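Local structure of inositol-1-monophosphatase SuhB (Mycobacterium tuberculosis, 2Q74) at residues D273-L276 with A277-R281. The protein probably removes the phosphate from inositol 1-phosphate to release free myo-inositol, using magnesium as its cofactor. Sequence-based numbering, arbitrary orientation.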
loop_
_atom_site.group_PDB
_atom_site.type_symbol
_atom_site.label_atom_id
_atom_site.label_comp_id
_atom_site.label_asym_id
_atom_site.label_seq_id
_atom_site.Cartn_x
_atom_site.Cartn_y
_atom_site.Cartn_z
ATOM N N ASP A 273 17.400 -17.223 6.158
ATOM C CA ASP A 273 18.595 -17.196 6.990
ATOM C C ASP A 273 19.299 -15.867 6.873
ATOM O O ASP A 273 19.580 -15.221 7.876
ATOM C CB ASP A 273 19.574 -18.302 6.586
ATOM C CG ASP A 273 18.998 -19.683 6.766
ATOM O OD1 ASP A 273 18.081 -19.834 7.601
ATOM O OD2 ASP A 273 19.468 -20.622 6.083
ATOM N N GLU A 274 19.582 -15.457 5.640
ATOM C CA GLU A 274 20.281 -14.209 5.419
ATOM C C GLU A 274 19.553 -13.023 6.081
ATOM O O GLU A 274 20.200 -12.098 6.568
ATOM C CB GLU A 274 20.495 -13.975 3.925
ATOM C CG GLU A 274 21.287 -12.699 3.612
ATOM C CD GLU A 274 21.639 -12.554 2.128
ATOM O OE1 GLU A 274 21.103 -13.349 1.315
ATOM O OE2 GLU A 274 22.426 -11.634 1.777
ATOM N N LEU A 275 18.222 -13.053 6.106
ATOM C CA LEU A 275 17.440 -11.967 6.705
ATOM C C LEU A 275 17.448 -12.031 8.239
ATOM O O LEU A 275 17.563 -10.993 8.917
ATOM C CB LEU A 275 15.995 -12.004 6.200
ATOM C CG LEU A 275 14.948 -11.122 6.901
ATOM C CD1 LEU A 275 15.132 -9.634 6.638
ATOM C CD2 LEU A 275 13.576 -11.585 6.464
ATOM N N LEU A 276 17.303 -13.242 8.779
ATOM C CA LEU A 276 17.359 -13.454 10.234
ATOM C C LEU A 276 18.695 -13.004 10.833
ATOM O O LEU A 276 18.723 -12.381 11.900
ATOM C CB LEU A 276 17.104 -14.922 10.587
ATOM C CG LEU A 276 15.632 -15.351 10.527
ATOM C CD1 LEU A 276 15.456 -16.858 10.566
ATOM C CD2 LEU A 276 14.859 -14.712 11.663
ATOM N N ALA A 277 19.787 -13.302 10.127
ATOM C CA ALA A 277 21.123 -12.877 10.532
ATOM C C ALA A 277 21.209 -11.351 10.636
ATOM O O ALA A 277 21.566 -10.819 11.692
ATOM C CB ALA A 277 22.163 -13.404 9.551
ATOM N N ALA A 278 20.872 -10.654 9.549
ATOM C CA ALA A 278 20.882 -9.193 9.541
ATOM C C ALA A 278 20.029 -8.601 10.671
ATOM O O ALA A 278 20.399 -7.601 11.272
ATOM C CB ALA A 278 20.421 -8.670 8.190
ATOM N N LEU A 279 18.894 -9.230 10.965
ATOM C CA LEU A 279 17.998 -8.741 12.023
ATOM C C LEU A 279 18.637 -8.927 13.398
ATOM O O LEU A 279 18.700 -7.991 14.190
ATOM C CB LEU A 279 16.626 -9.441 11.966
ATOM C CG LEU A 279 15.609 -8.976 10.908
ATOM C CD1 LEU A 279 14.301 -9.732 11.035
ATOM C CD2 LEU A 279 15.354 -7.494 11.008
ATOM N N GLN A 280 19.117 -10.139 13.667
ATOM C CA GLN A 280 19.834 -10.430 14.917
ATOM C C GLN A 280 21.005 -9.479 15.083
ATOM O O GLN A 280 21.175 -8.847 16.127
ATOM C CB GLN A 280 20.367 -11.859 14.930
ATOM C CG GLN A 280 19.287 -12.919 15.030
ATOM C CD GLN A 280 19.835 -14.288 15.383
ATOM O OE1 GLN A 280 19.335 -15.302 14.890
ATOM N NE2 GLN A 280 20.866 -14.328 16.238
ATOM N N ARG A 281 21.792 -9.366 14.022
ATOM C CA ARG A 281 22.913 -8.446 13.976
ATOM C C ARG A 281 22.591 -7.033 14.491
ATOM O O ARG A 281 23.492 -6.326 14.929
ATOM C CB ARG A 281 23.435 -8.377 12.545
ATOM C CG ARG A 281 24.556 -7.410 12.353
ATOM C CD ARG A 281 25.202 -7.550 10.990
ATOM N NE ARG A 281 26.564 -7.028 11.043
ATOM C CZ ARG A 281 27.466 -7.111 10.065
ATOM N NH1 ARG A 281 27.170 -7.686 8.899
ATOM N NH2 ARG A 281 28.674 -6.595 10.263
#
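Ala277 N donates to Asp273 O at 3.0 Å within the amphipathic helix 272-280, an almost straight bond that meets the carbonyl head-on. The segment illustrates how i to i+4 backbone bonding sets side chains four residues apart on one face, as with Leu275 and Leu279. The methyl of Ala277 sits beside the preceding turn, its CB 3.6 Å from the same Asp273 O. One residue on, the pattern persists but slackens, since Ala278 N reaches Glu274 O at 3.4 Å in a weak hydrogen bond. Leu279 then adds a side-chain contact to the backbone one. Its N binds Leu275 O at 3.0 Å with a bent N-H...O angle of 150°, the donor standing 22° from the carbonyl plane. With CG beside the backbone N (chi1 -78°), the Leu279 side chain leans back toward the preceding turn, placing CG 3.4 Å from Leu275 O and 4.3 Å from Leu275 CD1, a loose touch along the buried face that Ala278 shares. Gln280 repeats the backbone bond on the more open side: its N donates to Leu276 O at 2.9 Å, and its CG lies close beside that oxygen. Beyond CG the chain is extended and carries the amide away from the carbonyl. Arg281 N continues the same pattern, bonding to Ala277 O.

Helix 272-280 is packed against the five-stranded mixed sheet, within the layered alpha-beta fold of the inositol monophosphatase superfamily and away from the annotated magnesium and substrate sites. Outside the helix, Asp273 forms a salt bridge with Arg249 at the start of edge strand 249-252, and Ala278 meets Leu201. On the sheet side, Leu275 and Leu279 both rest on Val265 of strand 262-267, while Leu275 also reaches Ala225 and Leu279 Tyr227, both in the adjacent strand 225-231.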